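Local coordinates for tubulin-specific chaperone, putative (Trypanosoma brucei, PDB 4B6M), which probably binds alpha-tubulin and microtubule plus ends as tubulin-binding cofactor B, a chaperone of the tubulin pathway, of which this chain is the CAP-Gly domain, at residues 9-14 with 18-23; 48-51 with 56-59. One frame throughout, in Å; residues are numbered along the deposited sequence.

Contact 1 (9-14 with 18-23). With FMT (formic acid), chain C.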
ATOM      1  N   GLY A   9       5.161  -1.928  -7.971  1.00 11.15           N
ATOM      2  CA  GLY A   9       5.092  -1.003  -9.089  1.00 10.62           C
ATOM      3  C   GLY A   9       3.684  -0.925  -9.650  1.00 10.24           C
ATOM      4  O   GLY A   9       3.365   0.005 -10.381  1.00 10.50           O
ATOM      5  N   ASP A  10       2.826  -1.865  -9.291  1.00 10.38           N
ATOM      6  CA  ASP A  10       1.432  -1.810  -9.765  1.00 10.08           C
ATOM      7  C   ASP A  10       0.703  -0.572  -9.251  1.00 10.45           C
ATOM      8  O   ASP A  10       0.928  -0.152  -8.112  1.00  9.90           O
ATOM      9  CB  ASP A  10       0.631  -3.033  -9.305  1.00 10.88           C
ATOM     10  CG  ASP A  10       0.893  -4.246 -10.145  1.00 11.50           C
ATOM     11  OD1 ASP A  10       1.532  -4.113 -11.214  1.00 12.59           O
ATOM     12  OD2 ASP A  10       0.455  -5.334  -9.723  1.00 12.35           O
ATOM     13  N   ARG A  11      -0.175   0.007 -10.071  1.00  9.66           N
ATOM     14  CA  ARG A  11      -1.097   1.027  -9.584  1.00  9.18           C
ATOM     15  C   ARG A  11      -2.369   0.378  -9.078  1.00  9.65           C
ATOM     16  O   ARG A  11      -2.786  -0.684  -9.586  1.00 10.03           O
ATOM     17  CB  ARG A  11      -1.402   2.069 -10.678  1.00  9.06           C
ATOM     18  CG  ARG A  11      -0.155   2.891 -11.040  1.00  8.42           C
ATOM     19  CD  ARG A  11       0.145   3.929  -9.955  1.00  8.17           C
ATOM     20  NE  ARG A  11      -0.903   4.941  -9.906  1.00  8.18           N
ATOM     21  CZ  ARG A  11      -0.957   5.941  -9.036  1.00  8.38           C
ATOM     22  NH1 ARG A  11      -0.021   6.051  -8.091  1.00  8.18           N
ATOM     23  NH2 ARG A  11      -1.966   6.814  -9.084  1.00  9.32           N
ATOM     24  N   CYS A  12      -3.005   1.005  -8.099  1.00  9.44           N
ATOM     25  CA  CYS A  12      -4.144   0.388  -7.424  1.00  9.99           C
ATOM     26  C   CYS A  12      -5.142   1.358  -6.822  1.00 10.34           C
ATOM     27  O   CYS A  12      -4.810   2.520  -6.544  1.00  9.42           O
ATOM     28  CB  CYS A  12      -3.631  -0.616  -6.370  1.00  9.92           C
ATOM     29  SG  CYS A  12      -2.632   0.142  -5.041  1.00 10.06           S
ATOM     30  N   LEU A  13      -6.363   0.869  -6.629  1.00 10.44           N
ATOM     31  CA  LEU A  13      -7.348   1.510  -5.788  1.00 10.98           C
ATOM     32  C   LEU A  13      -7.582   0.558  -4.647  1.00 11.00           C
ATOM     33  O   LEU A  13      -7.803  -0.642  -4.872  1.00 11.57           O
ATOM     34  CB  LEU A  13      -8.685   1.712  -6.515  1.00 12.21           C
ATOM     35  CG  LEU A  13      -8.805   2.802  -7.579  1.00 12.47           C
ATOM     36  CD1 LEU A  13     -10.202   2.728  -8.214  1.00 13.11           C
ATOM     37  CD2 LEU A  13      -8.552   4.189  -7.024  1.00 13.08           C
ATOM     38  N   CYS A  14      -7.552   1.096  -3.444  1.00 10.78           N
ATOM     39  CA  CYS A  14      -7.596   0.303  -2.221  1.00 11.50           C
ATOM     40  C   CYS A  14      -8.785   0.640  -1.353  1.00 11.74           C
ATOM     41  O   CYS A  14      -9.087   1.805  -1.112  1.00 11.26           O
ATOM     42  CB  CYS A  14      -6.346   0.566  -1.390  1.00 11.55           C
ATOM     43  SG  CYS A  14      -4.811   0.128  -2.202  1.00 11.57           S
ATOM     44  N   ASP A  18     -11.727   3.705  -2.021  1.00 14.18           N
ATOM     45  CA  ASP A  18     -11.067   3.878  -3.319  1.00 13.80           C
ATOM     46  C   ASP A  18      -9.864   4.796  -3.231  1.00 12.77           C
ATOM     47  O   ASP A  18      -9.785   5.858  -3.870  1.00 12.98           O
ATOM     48  CB  ASP A  18     -12.068   4.344  -4.413  1.00 15.86           C
ATOM     49  CG  ASP A  18     -13.100   3.282  -4.740  1.00 17.79           C
ATOM     50  OD1 ASP A  18     -12.738   2.090  -4.771  1.00 20.35           O
ATOM     51  OD2 ASP A  18     -14.275   3.628  -4.959  1.00 19.85           O
ATOM     52  N   ARG A  19      -8.918   4.370  -2.418  1.00 10.71           N
ATOM     53  CA  ARG A  19      -7.730   5.158  -2.194  1.00 10.51           C
ATOM     54  C   ARG A  19      -6.687   4.811  -3.243  1.00  9.88           C
ATOM     55  O   ARG A  19      -6.290   3.651  -3.433  1.00  9.99           O
ATOM     56  CB  ARG A  19      -7.225   4.932  -0.777  1.00  9.96           C
ATOM     57  CG  ARG A  19      -8.201   5.360   0.307  1.00  9.75           C
ATOM     58  CD  ARG A  19      -7.699   5.006   1.699  1.00 10.30           C
ATOM     59  NE  ARG A  19      -7.593   3.558   1.893  1.00  9.61           N
ATOM     60  CZ  ARG A  19      -6.717   2.996   2.725  1.00  9.15           C
ATOM     61  NH1 ARG A  19      -5.872   3.767   3.417  1.00  8.90           N
ATOM     62  NH2 ARG A  19      -6.690   1.676   2.872  1.00  9.08           N
ATOM     63  N   LEU A  20      -6.254   5.836  -3.970  1.00  9.62           N
ATOM     64  CA  LEU A  20      -5.363   5.649  -5.092  1.00  9.35           C
ATOM     65  C   LEU A  20      -3.893   5.521  -4.678  1.00  8.52           C
ATOM     66  O   LEU A  20      -3.419   6.307  -3.869  1.00  8.21           O
ATOM     67  CB  LEU A  20      -5.522   6.882  -5.974  1.00 10.28           C
ATOM     68  CG  LEU A  20      -4.737   6.909  -7.252  1.00 11.02           C
ATOM     69  CD1 LEU A  20      -5.054   5.680  -8.080  1.00 11.62           C
ATOM     70  CD2 LEU A  20      -5.156   8.194  -7.991  1.00 11.73           C
ATOM     71  N   GLY A  21      -3.165   4.544  -5.219  1.00  8.00           N
ATOM     72  CA  GLY A  21      -1.709   4.477  -4.900  1.00  8.05           C
ATOM     73  C   GLY A  21      -0.858   3.525  -5.724  1.00  7.89           C
ATOM     74  O   GLY A  21      -1.287   3.024  -6.761  1.00  8.00           O
ATOM     75  N   SER A  22       0.367   3.294  -5.255  1.00  7.80           N
ATOM     76  CA  SER A  22       1.329   2.427  -5.928  1.00  7.90           C
ATOM     77  C   SER A  22       1.760   1.350  -4.965  1.00  8.19           C
ATOM     78  O   SER A  22       2.073   1.654  -3.806  1.00  8.24           O
ATOM     79  CB  SER A  22       2.566   3.236  -6.327  1.00  8.58           C
ATOM     80  OG  SER A  22       2.208   4.221  -7.294  1.00  9.45           O
ATOM     81  N   VAL A  23       1.804   0.110  -5.446  1.00  8.06           N
ATOM     82  CA  VAL A  23       2.304  -1.009  -4.642  1.00  8.08           C
ATOM     83  C   VAL A  23       3.825  -0.911  -4.462  1.00  8.38           C
ATOM     84  O   VAL A  23       4.589  -0.917  -5.434  1.00  8.40           O
ATOM     85  CB  VAL A  23       1.953  -2.362  -5.286  1.00  8.00           C
ATOM     86  CG1 VAL A  23       2.544  -3.531  -4.504  1.00  8.10           C
ATOM     87  CG2 VAL A  23       0.424  -2.495  -5.390  1.00  8.29           C
TER
HETATM   88  C   FMT C1233      -3.988   1.427   5.288  1.00  8.39           C
HETATM   89  O1  FMT C1233      -4.963   0.726   4.964  1.00 11.36           O
HETATM   90  O2  FMT C1233      -3.816   2.583   4.995  1.00  9.66           O
HETATM   91  O   HOH W   1       3.406   2.782  -9.656  1.00 18.56           O
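S22 OG is gripped from two directions: R11 NH1 donates to it at 3.0 Å, and a water at 3.0 Å links it to G9 O. S22 and R11 belong to an antiparallel beta hairpin, strand 11-14 against strand 19-26, part of the five-stranded sheet of this CAP-Gly domain. The R11 chain folds back at chi2 (-76°) and chi3 (-67°), which carries its guanidinium over the neighbouring strand. There S22 OG meets the guanidinium at its edge, 7° out of plane, while G21 O lies over one face. The same group reaches beyond the hairpin, through NE to F79 O and through NH2 to D43 in a salt bridge, so its rotation is well fixed. Backbone pairs C12-G21 and C14-R19 are hydrogen-bonded, and beyond them V23 N binds D10 O at 2.8 Å. On the face with R11, L13 CD2 touches L20 CD1 at 3.9 Å. C12 and C14 turn to the other face, where C12 SG packs on V23 CG2. At the turn end D18 and R19 both face C14, a G1 beta bulge. Beside it R19 holds a formic acid through two bonds, NH1 to O2 at 2.8 Å and NH2 to O1 at 2.9 Å.

Contact 2 (48-51 with 56-59). With FMT (formic acid), chain C.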
ATOM      1  N   LYS A  48      -2.858   4.765   6.793  1.00  9.55           N
ATOM      2  CA  LYS A  48      -2.752   4.621   8.230  1.00  8.95           C
ATOM      3  C   LYS A  48      -1.329   4.822   8.785  1.00  8.66           C
ATOM      4  O   LYS A  48      -1.169   5.071   9.971  1.00  9.17           O
ATOM      5  CB  LYS A  48      -3.205   3.204   8.625  1.00  8.92           C
ATOM      6  CG  LYS A  48      -4.689   2.981   8.433  1.00  9.77           C
ATOM      7  CD  LYS A  48      -5.453   3.816   9.442  1.00 10.41           C
ATOM      8  CE  LYS A  48      -6.944   3.676   9.245  1.00 10.81           C
ATOM      9  NZ  LYS A  48      -7.428   2.336   9.710  1.00 12.36           N
ATOM     10  N   GLY A  49      -0.298   4.654   7.958  1.00  8.10           N
ATOM     11  CA  GLY A  49       1.074   4.690   8.450  1.00  8.09           C
ATOM     12  C   GLY A  49       2.063   5.329   7.508  1.00  8.00           C
ATOM     13  O   GLY A  49       1.726   6.215   6.723  1.00  7.67           O
ATOM     14  N   ASP A  50       3.317   4.891   7.647  1.00  8.22           N
ATOM     15  CA  ASP A  50       4.447   5.489   6.945  1.00  8.98           C
ATOM     16  C   ASP A  50       5.378   4.415   6.402  1.00  8.73           C
ATOM     17  O   ASP A  50       6.553   4.681   6.182  1.00  8.67           O
ATOM     18  CB  ASP A  50       5.210   6.403   7.924  1.00  9.56           C
ATOM     19  CG  ASP A  50       5.852   5.634   9.079  1.00 10.57           C
ATOM     20  OD1 ASP A  50       5.627   4.424   9.205  1.00 10.17           O
ATOM     21  OD2 ASP A  50       6.607   6.265   9.858  1.00 12.52           O
ATOM     22  N   GLY A  51       4.869   3.206   6.186  1.00  8.63           N
ATOM     23  CA  GLY A  51       5.736   2.135   5.644  1.00  9.50           C
ATOM     24  C   GLY A  51       6.553   1.367   6.663  1.00 10.19           C
ATOM     25  O   GLY A  51       7.362   0.482   6.307  1.00 10.21           O
ATOM     26  N   THR A  56      10.036  -0.435  12.593  1.00 12.72           N
ATOM     27  CA  THR A  56      10.924  -1.061  11.615  1.00 12.32           C
ATOM     28  C   THR A  56      10.446  -0.816  10.186  1.00 12.02           C
ATOM     29  O   THR A  56       9.305  -1.132   9.841  1.00 12.22           O
ATOM     30  CB  THR A  56      11.112  -2.570  11.909  1.00 12.67           C
ATOM     31  OG1 THR A  56      11.647  -2.732  13.241  1.00 12.77           O
ATOM     32  CG2 THR A  56      12.026  -3.196  10.895  1.00 13.29           C
ATOM     33  N   ARG A  57      11.306  -0.225   9.363  1.00 12.04           N
ATOM     34  CA  ARG A  57      10.913   0.137   7.999  1.00 12.36           C
ATOM     35  C   ARG A  57      10.778  -1.119   7.153  1.00 13.11           C
ATOM     36  O   ARG A  57      11.603  -2.041   7.247  1.00 14.10           O
ATOM     37  CB  ARG A  57      11.869   1.145   7.355  1.00 12.96           C
ATOM     38  CG  ARG A  57      11.384   1.608   5.988  1.00 14.00           C
ATOM     39  CD  ARG A  57      11.804   3.017   5.648  1.00 14.07           C
ATOM     40  NE  ARG A  57      11.311   4.033   6.593  1.00 14.12           N
ATOM     41  CZ  ARG A  57      10.084   4.549   6.572  1.00 13.84           C
ATOM     42  NH1 ARG A  57       9.196   4.154   5.655  1.00 12.94           N
ATOM     43  NH2 ARG A  57       9.744   5.473   7.462  1.00 14.46           N
ATOM     44  N   VAL A  58       9.716  -1.159   6.359  1.00 12.56           N
ATOM     45  CA  VAL A  58       9.541  -2.221   5.374  1.00 13.21           C
ATOM     46  C   VAL A  58       9.752  -1.658   3.980  1.00 13.45           C
ATOM     47  O   VAL A  58      10.483  -2.250   3.171  1.00 13.75           O
ATOM     48  CB  VAL A  58       8.171  -2.933   5.498  1.00 13.68           C
ATOM     49  CG1 VAL A  58       8.037  -4.004   4.407  1.00 14.45           C
ATOM     50  CG2 VAL A  58       8.034  -3.587   6.860  1.00 13.64           C
ATOM     51  N   PHE A  59       9.118  -0.529   3.688  1.00 13.16           N
ATOM     52  CA  PHE A  59       9.321   0.190   2.437  1.00 13.95           C
ATOM     53  C   PHE A  59       9.456   1.680   2.675  1.00 14.83           C
ATOM     54  O   PHE A  59       8.895   2.235   3.644  1.00 15.64           O
ATOM     55  CB  PHE A  59       8.220  -0.141   1.397  1.00 12.61           C
ATOM     56  CG  PHE A  59       6.831   0.317   1.778  1.00 11.85           C
ATOM     57  CD1 PHE A  59       6.019  -0.508   2.533  1.00 11.39           C
ATOM     58  CD2 PHE A  59       6.333   1.547   1.322  1.00 10.92           C
ATOM     59  CE1 PHE A  59       4.726  -0.111   2.887  1.00 10.66           C
ATOM     60  CE2 PHE A  59       5.031   1.956   1.665  1.00 10.85           C
ATOM     61  CZ  PHE A  59       4.240   1.115   2.439  1.00 10.02           C
TER
HETATM   62  C   FMT C1233      -3.988   1.427   5.288  1.00  8.39           C
HETATM   63  O1  FMT C1233      -4.963   0.726   4.964  1.00 11.36           O
HETATM   64  O2  FMT C1233      -3.816   2.583   4.995  1.00  9.66           O
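A single arginine nitrogen ties two backbone carbonyls together: R57 NH1 donates to D50 O at 2.7 Å and to F59 O at 2.8 Å. The first carbonyl receives it in its own plane, although D50 O stands 17° out of the guanidinium plane; F59 O lies close to that plane and is approached from a tilt. To get there the R57 chain sets out with CG anti to the backbone N, then bends at chi3, bringing the guanidinium back alongside the loop. The carboxylate of D50 is not part of this grip. Its OD2 stays 4.0 Å from R57 NH2, beyond a salt bridge, with the two planes 63° apart, and OD1 bonds T52 OG1 instead. G51 fills the centre of the contact. Its carbonyl O accepts a hydrogen bond from V58 N at 2.9 Å and a weak one from F59 N at 3.3 Å. The CA of G51 sits over one face of the F59 ring, 3.8 Å from the centroid and 18° off the normal, a CH-pi contact. G51 also has a positive phi, a backbone shape that favours glycine. The ring itself meets F68 edge-to-face. Residues 48-51 are the K-G-D-G part of the GKNDG-type signature loop of CAP-Gly domains, here reading GKGDG; in relatives this loop helps bind the acidic, aromatic-ended C-terminal tails of alpha-tubulin and EB proteins, and a similar role here is probable.

How the contacts relate
Two ways of joining neighbouring chain segments appear in one small domain. Contact 1 relies on a regular ladder of backbone bonds, whereas contact 2 joins a loop to the end of a short strand and the residues just after it, with few bonds and one arginine. They follow each other along the chain, lie on opposite sides of its centre, and have centres about 16 Å apart, with nearest atoms about 5 Å apart and no direct touch. A formic acid, probably from the crystallisation liquor, bridges them: the molecule held by R19 also accepts, through O2, from K48 N at 3.0 Å. R19 also bonds V46 O, which brings the hairpin against the loop that leads into 48-51.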